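Local coordinates for protein arabinan endo-1,5-alpha-l-arabinosidase A (Cellvibrio cellulosa, PDB 1GYE) that hydrolyses alpha-1,5-linked L-arabinofuranosyl bonds of linear arabinan, a plant cell-wall polysaccharide, releasing almost exclusively arabinotriose, at residues G60-P65 with L76-S81; N124-A129 with Q188-F193; K286-N291 with K305-Y310. All blocks are in the same frame, centred on the assembly; numbering follows the deposited sequence.

Overall arrangement
The enzyme is a five-bladed beta-propeller of glycosyl hydrolase family 43, and the three contacts sample it from the substrate pocket outward. Contacts 1 and 2 are buried near the middle, their centres about 11 Å apart; they touch where Ala-127 N meets Ser-79 OG, and both reach the same bound arabinose, chain B. Contact 1 pairs two strands of one hairpin by backbone hydrogen bonds, whereas contact 2 joins different sheets through van der Waals packing and a water. Contact 3 lies farther out, its centre about 24 Å from that of contact 1 and 22 Å from that of contact 2. There a short, partly exposed helix packs on a strand through lysine, glutamate and tyrosine side chains.

Contact 1. Residues G60-P65 with L76-S81; sequences GHLWAP and LYYSVS. With AHR (alpha-L-arabinofuranose), chain B; AHR (alpha-L-arabinofuranose), chain C; AHR (alpha-L-arabinofuranose), chain D.
The carbonyl oxygen of His-61 is linked to Ser-79 by a water, which donates to both His-61 O and Ser-79 O and weakly accepts from Ser-81 N. The imidazole leads the other way, ND1 lying 3.2 Å from O2 of arabinose chain C. With CG anti to its carbonyl carbon (chi1 -57°), Leu-62 is laid alongside Tyr-78 and Val-80; its CD2 branch meets Val-80 CG2 at 3.6 Å and Tyr-78 CD1 at 3.8 Å. Trp-63 pairs with Ser-79 in the antiparallel hairpin of strands 61-70 and 73-80, part of one propeller blade. Trp-63 N donates along an in-plane lone pair of Ser-79 O at 2.9 Å (160°); the return bond from Ser-79 N to Trp-63 O is weak. Ser-79 OG adds a second bond to Trp-63 O at 3.0 Å, from 46° above the carbonyl plane, while receiving Ala-127 N. The indole lies between sugar and Ser-81: arabinoses B and D cover one face, and on the opposite face Ser-81 CB makes a CH-pi contact 3.8 Å from the centroid of the Trp-63 six-membered ring. The chain turns a corner at Ala-64, after which Pro-65 CB packs on Leu-76 CD1 at 3.8 Å.

Contact 2. Residues N124-A129 with Q188-F193; sequences NAIAPA and QIEAPF. With AHR (alpha-L-arabinofuranose), chain B; AHR (alpha-L-arabinofuranose), chain E.
Ile-126 and Glu-190 converge through their torsions: the isoleucine is extended beyond CG1 (chi2 171°), which carries CD1 to 4.4 Å from Glu-190 OE1. The glutamate starts from an unusual chi1 of 29° and then runs extended, so that its carboxylate projects into the sugar pocket. There O2 of arabinose chain B donates to Glu-190 OE1 at 2.7 Å, and Ser-144 OG makes a second hydrogen bond to the same oxygen, helping to fix the carboxylate. Glu-190 is probably the catalytic proton donor. It stands beside the linkage between arabinoses B and E, consistent with that role. Farther along the chain of sugars, Asn-124 ND2 gives a weak bond to O2 of arabinose E, and its amide is held by OD1 accepting from Ser-88 OG. An inverse gamma turn centred on Ala-125, closed by Ile-126 N to Asn-124 O, leads the loop from Asn-124 down to Ile-126. Deeper in, residues 126-129 and 190-193 run in nearly the same direction, 20° apart, where neighbouring propeller blades begin: strand 129-132 opens one four-stranded sheet and strand 189-197 the next. No direct hydrogen bond spans them. Ala-127 CB faces Ala-191 CA at 4.2 Å, and both alanines, each with left-handed backbone angles and followed by a proline, also touch His-260, probably a calcium ligand. Ala-127 O lies 3.8 Å from Pro-192 CD. A water bridges the gap, 2.6 Å from Ala-127 O and an equal distance from Pro-192 O, though further acceptors compete for its protons. Farther along, Ala-129 CB rests 3.6 Å from Pro-192 O and 4.1 Å from Phe-193 CD2.

Contact 3. Residues K286-N291 with K305-Y310; sequences KLKILN and KELDSY
Two polar side chains, Lys-288 from the strand and Glu-306 from the helix, reach across in opposite directions. Bent at chi2 (-72°), Lys-288 brings NZ to the carbonyls at the end of helix 306-309: it bonds Tyr-310 O at 2.8 Å, almost in line with the carbonyl (175° at the oxygen), and Leu-307 O weakly at 2.9 Å. The strongest partner of the ammonium is Gln-2 OE1, outside the two segments. Glu-306 returns the grip, its OE1 taking Asn-291 N at 2.7 Å. The carboxylate stands nearly perpendicular to the side-chain amide of Asn-291, 86° between planes. These bonds tie the C-terminal helix to strand 284-294 of the last four-stranded sheet, just before strand 313-314 pairs with strand 36-42 of the large mixed sheet. CH-pi and apolar packing centre on Tyr-310, over whose ring face Ile-289 CB makes a CH-pi contact 4.1 Å from the centroid. Leu-287 CG lies 4.2 Å from Tyr-310 CE2. The Tyr-310 hydroxyl, beside Leu-287 CD2 and Ile-289 CD1, hydrogen-bonds Arg-34 O, and Trp-37 of strand 36-42 touches both Tyr-310 and Leu-287. Apolar packing also joins Leu-290 CD1 to Leu-307 CD2 at 4.3 Å.

Contact 1. Residues G60-P65 with L76-S81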
loop_
_atom_site.group_PDB
_atom_site.type_symbol
_atom_site.label_atom_id
_atom_site.label_comp_id
_atom_site.label_asym_id
_atom_site.label_seq_id
_atom_site.Cartn_x
_atom_site.Cartn_y
_atom_site.Cartn_z
ATOM N N GLY A 60 -2.762 -8.888 16.438
ATOM C CA GLY A 60 -2.849 -9.977 15.480
ATOM C C GLY A 60 -3.100 -9.554 14.037
ATOM O O GLY A 60 -2.913 -10.380 13.130
ATOM N N HIS A 61 -3.494 -8.288 13.833
ATOM C CA HIS A 61 -3.733 -7.703 12.499
ATOM C C HIS A 61 -2.490 -7.072 11.889
ATOM O O HIS A 61 -1.949 -6.089 12.417
ATOM C CB HIS A 61 -4.860 -6.664 12.548
ATOM C CG HIS A 61 -6.167 -7.213 13.048
ATOM N ND1 HIS A 61 -7.205 -7.550 12.207
ATOM C CD2 HIS A 61 -6.591 -7.507 14.302
ATOM C CE1 HIS A 61 -8.221 -7.997 12.919
ATOM N NE2 HIS A 61 -7.873 -7.983 14.194
ATOM N N LEU A 62 -2.036 -7.633 10.770
ATOM C CA LEU A 62 -0.934 -7.030 10.024
ATOM C C LEU A 62 -1.526 -6.014 9.099
ATOM O O LEU A 62 -2.697 -6.136 8.706
ATOM C CB LEU A 62 -0.130 -8.092 9.275
ATOM C CG LEU A 62 0.424 -9.193 10.238
ATOM C CD1 LEU A 62 0.835 -10.426 9.478
ATOM C CD2 LEU A 62 1.607 -8.705 11.050
ATOM N N TRP A 63 -0.736 -4.981 8.777
ATOM C CA TRP A 63 -1.249 -3.879 7.984
ATOM C C TRP A 63 -0.600 -3.766 6.632
ATOM O O TRP A 63 0.630 -3.999 6.450
ATOM C CB TRP A 63 -1.030 -2.542 8.673
ATOM C CG TRP A 63 -1.627 -2.357 10.051
ATOM C CD1 TRP A 63 -2.448 -3.214 10.737
ATOM C CD2 TRP A 63 -1.432 -1.219 10.913
ATOM N NE1 TRP A 63 -2.768 -2.682 11.965
ATOM C CE2 TRP A 63 -2.159 -1.472 12.116
ATOM C CE3 TRP A 63 -0.719 -0.004 10.790
ATOM C CZ2 TRP A 63 -2.189 -0.570 13.199
ATOM C CZ3 TRP A 63 -0.748 0.920 11.875
ATOM C CH2 TRP A 63 -1.481 0.618 13.063
ATOM N N ALA A 64 -1.427 -3.344 5.689
ATOM C CA ALA A 64 -0.924 -2.737 4.499
ATOM C C ALA A 64 0.104 -3.643 3.818
ATOM O O ALA A 64 1.285 -3.293 3.719
ATOM C CB ALA A 64 -0.311 -1.363 4.846
ATOM N N PRO A 65 -0.340 -4.805 3.325
ATOM C CA PRO A 65 0.582 -5.733 2.678
ATOM C C PRO A 65 1.032 -5.177 1.337
ATOM O O PRO A 65 0.419 -4.234 0.743
ATOM C CB PRO A 65 -0.294 -6.956 2.445
ATOM C CG PRO A 65 -1.639 -6.380 2.280
ATOM C CD PRO A 65 -1.733 -5.307 3.291
ATOM N N LEU A 76 5.601 -11.538 0.073
ATOM C CA LEU A 76 4.545 -10.784 0.734
ATOM C C LEU A 76 5.062 -9.942 1.904
ATOM O O LEU A 76 5.310 -10.453 3.005
ATOM C CB LEU A 76 3.441 -11.709 1.203
ATOM C CG LEU A 76 2.371 -11.159 2.143
ATOM C CD1 LEU A 76 1.396 -10.255 1.447
ATOM C CD2 LEU A 76 1.634 -12.348 2.712
ATOM N N TYR A 77 5.211 -8.640 1.651
ATOM C CA TYR A 77 5.600 -7.661 2.674
ATOM C C TYR A 77 4.400 -7.274 3.521
ATOM O O TYR A 77 3.294 -7.234 3.005
ATOM C CB TYR A 77 6.184 -6.435 1.974
ATOM C CG TYR A 77 7.416 -6.777 1.191
ATOM C CD1 TYR A 77 7.332 -7.261 -0.128
ATOM C CD2 TYR A 77 8.654 -6.683 1.778
ATOM C CE1 TYR A 77 8.472 -7.625 -0.836
ATOM C CE2 TYR A 77 9.811 -7.005 1.067
ATOM C CZ TYR A 77 9.705 -7.481 -0.232
ATOM O OH TYR A 77 10.857 -7.808 -0.883
ATOM N N TYR A 78 4.612 -6.962 4.798
ATOM C CA TYR A 78 3.517 -6.670 5.726
ATOM C C TYR A 78 4.005 -5.788 6.920
ATOM O O TYR A 78 5.212 -5.720 7.213
ATOM C CB TYR A 78 2.959 -7.997 6.257
ATOM C CG TYR A 78 4.024 -8.794 6.985
ATOM C CD1 TYR A 78 4.307 -8.528 8.334
ATOM C CD2 TYR A 78 4.785 -9.772 6.322
ATOM C CE1 TYR A 78 5.292 -9.235 9.012
ATOM C CE2 TYR A 78 5.785 -10.501 6.998
ATOM C CZ TYR A 78 6.020 -10.218 8.345
ATOM O OH TYR A 78 6.991 -10.877 9.052
ATOM N N SER A 79 3.069 -5.169 7.649
ATOM C CA SER A 79 3.442 -4.185 8.677
ATOM C C SER A 79 2.939 -4.557 10.058
ATOM O O SER A 79 1.744 -4.769 10.236
ATOM C CB SER A 79 2.854 -2.790 8.342
ATOM O OG SER A 79 3.122 -2.378 7.015
ATOM N N VAL A 80 3.851 -4.629 11.016
ATOM C CA VAL A 80 3.551 -4.727 12.442
ATOM C C VAL A 80 3.615 -3.314 13.090
ATOM O O VAL A 80 4.577 -2.564 12.880
ATOM C CB VAL A 80 4.550 -5.730 13.128
ATOM C CG1 VAL A 80 4.285 -5.855 14.614
ATOM C CG2 VAL A 80 4.497 -7.138 12.498
ATOM N N SER A 81 2.609 -2.908 13.861
ATOM C CA SER A 81 2.560 -1.522 14.341
ATOM C C SER A 81 1.572 -1.342 15.478
ATOM O O SER A 81 1.003 -2.317 15.960
ATOM C CB SER A 81 2.153 -0.572 13.208
ATOM O OG SER A 81 2.489 0.798 13.516
HETATM O O5 AHR B . -5.222 -0.473 10.864
HETATM C C5 AHR B . -5.257 0.354 9.709
HETATM C C4 AHR B . -4.007 1.174 9.667
HETATM O O4 AHR B . -4.360 2.303 10.443
HETATM C C3 AHR B . -3.677 1.694 8.286
HETATM O O3 AHR B . -2.549 1.063 7.704
HETATM C C2 AHR B . -3.361 3.143 8.554
HETATM O O2 AHR B . -3.639 3.915 7.389
HETATM C C1 AHR B . -4.347 3.466 9.643
HETATM O O5 AHR C . -11.737 -4.761 6.187
HETATM C C5 AHR C . -10.647 -5.584 6.668
HETATM C C4 AHR C . -10.457 -5.318 8.157
HETATM O O4 AHR C . -10.404 -3.915 8.483
HETATM C C3 AHR C . -9.186 -5.896 8.696
HETATM O O3 AHR C . -9.584 -7.142 9.227
HETATM C C2 AHR C . -8.925 -4.968 9.855
HETATM O O2 AHR C . -7.569 -4.995 10.242
HETATM C C1 AHR C . -9.355 -3.610 9.383
HETATM O O5 AHR D . -9.873 -2.864 10.483
HETATM C C5 AHR D . -9.753 -1.434 10.248
HETATM C C4 AHR D . -8.471 -0.816 10.858
HETATM O O4 AHR D . -7.362 -1.077 10.016
HETATM C C3 AHR D . -8.037 -1.275 12.256
HETATM O O3 AHR D . -8.011 -0.143 13.116
HETATM C C2 AHR D . -6.617 -1.768 12.153
HETATM O O2 AHR D . -6.523 -3.160 12.356
HETATM C C1 AHR D . -6.199 -1.514 10.736
HETATM O O HOH W 1 0.080 -4.233 12.576
#

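Contact 2. Residues N124-A129 with Q188-F193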
loop_
_atom_site.group_PDB
_atom_site.type_symbol
_atom_site.label_atom_id
_atom_site.label_comp_id
_atom_site.label_asym_id
_atom_site.label_seq_id
_atom_site.Cartn_x
_atom_site.Cartn_y
_atom_site.Cartn_z
ATOM N N ASN A 124 7.676 6.150 9.856
ATOM C CA ASN A 124 6.944 5.095 10.496
ATOM C C ASN A 124 7.013 3.926 9.560
ATOM O O ASN A 124 6.492 4.014 8.464
ATOM C CB ASN A 124 5.496 5.547 10.623
ATOM C CG ASN A 124 4.689 4.630 11.495
ATOM O OD1 ASN A 124 5.230 3.679 12.101
ATOM N ND2 ASN A 124 3.380 4.904 11.600
ATOM N N ALA A 125 7.699 2.843 9.932
ATOM C CA ALA A 125 7.872 1.713 9.008
ATOM C C ALA A 125 6.572 0.911 8.843
ATOM O O ALA A 125 6.455 -0.209 9.325
ATOM C CB ALA A 125 8.992 0.797 9.497
ATOM N N ILE A 126 5.584 1.511 8.191
ATOM C CA ILE A 126 4.440 0.773 7.682
ATOM C C ILE A 126 4.220 1.037 6.188
ATOM O O ILE A 126 4.809 1.967 5.611
ATOM C CB ILE A 126 3.157 1.087 8.490
ATOM C CG1 ILE A 126 2.728 2.527 8.287
ATOM C CG2 ILE A 126 3.311 0.757 10.031
ATOM C CD1 ILE A 126 1.359 2.774 8.890
ATOM N N ALA A 127 3.420 0.162 5.567
ATOM C CA ALA A 127 2.817 0.378 4.267
ATOM C C ALA A 127 3.773 0.294 3.159
ATOM O O ALA A 127 3.898 1.243 2.388
ATOM C CB ALA A 127 2.100 1.692 4.221
ATOM N N PRO A 128 4.470 -0.829 3.046
ATOM C CA PRO A 128 5.498 -0.978 2.002
ATOM C C PRO A 128 4.875 -1.031 0.615
ATOM O O PRO A 128 3.709 -1.396 0.505
ATOM C CB PRO A 128 6.134 -2.309 2.328
ATOM C CG PRO A 128 5.004 -3.041 3.019
ATOM C CD PRO A 128 4.361 -2.014 3.914
ATOM N N ALA A 129 5.636 -0.622 -0.391
ATOM C CA ALA A 129 5.335 -0.934 -1.804
ATOM C C ALA A 129 6.648 -1.212 -2.533
ATOM O O ALA A 129 7.659 -0.491 -2.282
ATOM C CB ALA A 129 4.542 0.188 -2.504
ATOM N N GLN A 188 -0.790 14.646 7.247
ATOM C CA GLN A 188 -1.686 13.516 6.921
ATOM C C GLN A 188 -1.457 12.900 5.528
ATOM O O GLN A 188 -2.219 13.145 4.567
ATOM C CB GLN A 188 -3.139 13.914 7.133
ATOM C CG GLN A 188 -3.371 14.533 8.533
ATOM C CD GLN A 188 -4.731 15.185 8.679
ATOM O OE1 GLN A 188 -5.165 15.461 9.791
ATOM N NE2 GLN A 188 -5.417 15.412 7.570
ATOM N N ILE A 189 -0.408 12.089 5.442
ATOM C CA ILE A 189 0.001 11.420 4.197
ATOM C C ILE A 189 0.460 9.999 4.509
ATOM O O ILE A 189 1.174 9.746 5.521
ATOM C CB ILE A 189 1.126 12.194 3.514
ATOM C CG1 ILE A 189 1.600 11.527 2.263
ATOM C CG2 ILE A 189 2.382 12.367 4.428
ATOM C CD1 ILE A 189 2.606 12.450 1.533
ATOM N N GLU A 190 0.034 9.069 3.660
ATOM C CA GLU A 190 0.497 7.698 3.752
ATOM C C GLU A 190 0.419 6.916 2.479
ATOM O O GLU A 190 -0.133 7.348 1.480
ATOM C CB GLU A 190 -0.225 6.876 4.845
ATOM C CG GLU A 190 -1.662 7.223 5.230
ATOM C CD GLU A 190 -2.178 6.438 6.466
ATOM O OE1 GLU A 190 -1.494 5.499 6.971
ATOM O OE2 GLU A 190 -3.295 6.742 6.955
ATOM N N ALA A 191 0.984 5.724 2.529
ATOM C CA ALA A 191 0.519 4.634 1.688
ATOM C C ALA A 191 0.932 4.832 0.267
ATOM O O ALA A 191 0.063 4.881 -0.624
ATOM C CB ALA A 191 -0.995 4.507 1.789
ATOM N N PRO A 192 2.244 4.946 0.045
ATOM C CA PRO A 192 2.779 5.183 -1.286
ATOM C C PRO A 192 2.534 3.969 -2.116
ATOM O O PRO A 192 2.341 2.881 -1.585
ATOM C CB PRO A 192 4.286 5.296 -1.054
ATOM C CG PRO A 192 4.533 4.509 0.225
ATOM C CD PRO A 192 3.312 4.796 1.052
ATOM N N PHE A 193 2.466 4.183 -3.423
ATOM C CA PHE A 193 2.464 3.132 -4.365
ATOM C C PHE A 193 2.990 3.693 -5.686
ATOM O O PHE A 193 2.516 4.744 -6.189
ATOM C CB PHE A 193 1.066 2.569 -4.525
ATOM C CG PHE A 193 1.051 1.280 -5.279
ATOM C CD1 PHE A 193 1.111 1.272 -6.658
ATOM C CD2 PHE A 193 1.047 0.059 -4.594
ATOM C CE1 PHE A 193 1.143 0.055 -7.335
ATOM C CE2 PHE A 193 1.076 -1.142 -5.275
ATOM C CZ PHE A 193 1.115 -1.141 -6.652
HETATM O O5 AHR B . -5.222 -0.473 10.864
HETATM C C5 AHR B . -5.257 0.354 9.709
HETATM C C4 AHR B . -4.007 1.174 9.667
HETATM O O4 AHR B . -4.360 2.303 10.443
HETATM C C3 AHR B . -3.677 1.694 8.286
HETATM O O3 AHR B . -2.549 1.063 7.704
HETATM C C2 AHR B . -3.361 3.143 8.554
HETATM O O2 AHR B . -3.639 3.915 7.389
HETATM C C1 AHR B . -4.347 3.466 9.643
HETATM O O5 AHR E . -3.946 4.521 10.507
HETATM C C5 AHR E . -2.563 4.677 10.494
HETATM C C4 AHR E . -2.291 5.350 11.800
HETATM O O4 AHR E . -2.477 6.744 11.649
HETATM C C3 AHR E . -0.858 5.068 12.135
HETATM O O3 AHR E . -0.867 4.454 13.417
HETATM C C2 AHR E . -0.203 6.423 12.171
HETATM O O2 AHR E . 0.788 6.436 11.144
HETATM C C1 AHR E . -1.297 7.443 11.965
HETATM O O HOH W 2 1.981 1.492 0.605
#

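Contact 3. Residues K286-N291 with K305-Y310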
loop_
_atom_site.group_PDB
_atom_site.type_symbol
_atom_site.label_atom_id
_atom_site.label_comp_id
_atom_site.label_asym_id
_atom_site.label_seq_id
_atom_site.Cartn_x
_atom_site.Cartn_y
_atom_site.Cartn_z
ATOM N N LYS A 286 -15.116 -0.947 1.720
ATOM C CA LYS A 286 -15.349 -1.952 0.681
ATOM C C LYS A 286 -14.251 -1.927 -0.351
ATOM O O LYS A 286 -13.682 -0.855 -0.643
ATOM C CB LYS A 286 -16.683 -1.696 -0.034
ATOM C CG LYS A 286 -17.950 -1.674 0.862
ATOM C CD LYS A 286 -18.080 -2.937 1.750
ATOM C CE LYS A 286 -19.515 -3.138 2.247
ATOM N NZ LYS A 286 -19.870 -2.117 3.270
ATOM N N LEU A 287 -13.959 -3.093 -0.915
ATOM C CA LEU A 287 -13.055 -3.174 -2.058
ATOM C C LEU A 287 -13.625 -2.382 -3.266
ATOM O O LEU A 287 -14.823 -2.413 -3.528
ATOM C CB LEU A 287 -12.847 -4.646 -2.458
ATOM C CG LEU A 287 -12.119 -4.890 -3.778
ATOM C CD1 LEU A 287 -10.690 -4.548 -3.622
ATOM C CD2 LEU A 287 -12.247 -6.303 -4.205
ATOM N N LYS A 288 -12.781 -1.660 -3.996
ATOM C CA LYS A 288 -13.225 -1.144 -5.273
ATOM C C LYS A 288 -12.088 -1.238 -6.261
ATOM O O LYS A 288 -10.958 -0.912 -5.935
ATOM C CB LYS A 288 -13.741 0.286 -5.167
ATOM C CG LYS A 288 -14.951 0.496 -4.280
ATOM C CD LYS A 288 -16.265 -0.054 -4.850
ATOM C CE LYS A 288 -17.314 0.028 -3.789
ATOM N NZ LYS A 288 -18.670 -0.581 -4.142
ATOM N N ILE A 289 -12.400 -1.710 -7.467
ATOM C CA ILE A 289 -11.434 -1.833 -8.562
ATOM C C ILE A 289 -11.938 -0.965 -9.697
ATOM O O ILE A 289 -13.026 -1.190 -10.196
ATOM C CB ILE A 289 -11.278 -3.313 -9.027
ATOM C CG1 ILE A 289 -10.745 -4.187 -7.883
ATOM C CG2 ILE A 289 -10.360 -3.408 -10.228
ATOM C CD1 ILE A 289 -10.681 -5.680 -8.199
ATOM N N LEU A 290 -11.158 0.044 -10.075
ATOM C CA LEU A 290 -11.622 1.013 -11.055
ATOM C C LEU A 290 -10.724 0.968 -12.270
ATOM O O LEU A 290 -9.502 0.719 -12.136
ATOM C CB LEU A 290 -11.634 2.458 -10.511
ATOM C CG LEU A 290 -11.859 2.951 -9.078
ATOM C CD1 LEU A 290 -12.780 4.137 -9.122
ATOM C CD2 LEU A 290 -12.455 1.899 -8.191
ATOM N N ASN A 291 -11.315 1.206 -13.436
ATOM C CA ASN A 291 -10.522 1.400 -14.636
ATOM C C ASN A 291 -9.638 2.638 -14.570
ATOM O O ASN A 291 -10.100 3.732 -14.251
ATOM C CB ASN A 291 -11.424 1.446 -15.863
ATOM C CG ASN A 291 -11.961 0.075 -16.220
ATOM O OD1 ASN A 291 -11.203 -0.837 -16.586
ATOM N ND2 ASN A 291 -13.264 -0.086 -16.093
ATOM N N LYS A 305 -17.888 7.425 -10.513
ATOM C CA LYS A 305 -19.113 6.606 -10.556
ATOM C C LYS A 305 -18.817 5.117 -10.327
ATOM O O LYS A 305 -19.671 4.386 -9.807
ATOM C CB LYS A 305 -19.854 6.779 -11.875
ATOM C CG LYS A 305 -20.667 8.045 -11.979
ATOM C CD LYS A 305 -21.218 8.246 -13.415
ATOM C CE LYS A 305 -20.162 8.866 -14.365
ATOM N NZ LYS A 305 -20.722 9.826 -15.372
ATOM N N GLU A 306 -17.611 4.670 -10.694
ATOM C CA GLU A 306 -17.223 3.267 -10.491
ATOM C C GLU A 306 -17.188 2.809 -9.003
ATOM O O GLU A 306 -17.202 1.595 -8.686
ATOM C CB GLU A 306 -15.935 2.920 -11.240
ATOM C CG GLU A 306 -16.185 2.181 -12.551
ATOM C CD GLU A 306 -15.018 2.256 -13.532
ATOM O OE1 GLU A 306 -13.846 2.038 -13.112
ATOM O OE2 GLU A 306 -15.268 2.543 -14.726
ATOM N N LEU A 307 -17.194 3.770 -8.090
ATOM C CA LEU A 307 -17.390 3.439 -6.691
ATOM C C LEU A 307 -18.742 2.759 -6.482
ATOM O O LEU A 307 -18.880 1.929 -5.568
ATOM C CB LEU A 307 -17.263 4.682 -5.828
ATOM C CG LEU A 307 -15.882 5.321 -5.974
ATOM C CD1 LEU A 307 -15.895 6.739 -5.429
ATOM C CD2 LEU A 307 -14.793 4.461 -5.313
ATOM N N ASP A 308 -19.735 3.097 -7.318
ATOM C CA ASP A 308 -21.064 2.454 -7.269
ATOM C C ASP A 308 -21.143 1.231 -8.156
ATOM O O ASP A 308 -21.554 0.180 -7.707
ATOM C CB ASP A 308 -22.185 3.424 -7.654
ATOM C CG ASP A 308 -22.191 4.674 -6.806
ATOM O OD1 ASP A 308 -22.025 4.553 -5.562
ATOM O OD2 ASP A 308 -22.336 5.818 -7.310
ATOM N N SER A 309 -20.763 1.376 -9.424
ATOM C CA SER A 309 -20.898 0.289 -10.415
ATOM C C SER A 309 -20.035 -0.949 -10.078
ATOM O O SER A 309 -20.412 -2.077 -10.399
ATOM C CB SER A 309 -20.694 0.788 -11.881
ATOM O OG SER A 309 -19.317 0.919 -12.235
ATOM N N TYR A 310 -18.893 -0.753 -9.436
ATOM C CA TYR A 310 -18.128 -1.911 -9.035
ATOM C C TYR A 310 -18.699 -2.514 -7.720
ATOM O O TYR A 310 -18.610 -1.925 -6.633
ATOM C CB TYR A 310 -16.626 -1.620 -8.945
ATOM C CG TYR A 310 -15.871 -2.846 -8.525
ATOM C CD1 TYR A 310 -15.481 -3.812 -9.460
ATOM C CD2 TYR A 310 -15.605 -3.084 -7.184
ATOM C CE1 TYR A 310 -14.795 -4.991 -9.059
ATOM C CE2 TYR A 310 -14.942 -4.265 -6.763
ATOM C CZ TYR A 310 -14.533 -5.211 -7.701
ATOM O OH TYR A 310 -13.863 -6.353 -7.269
#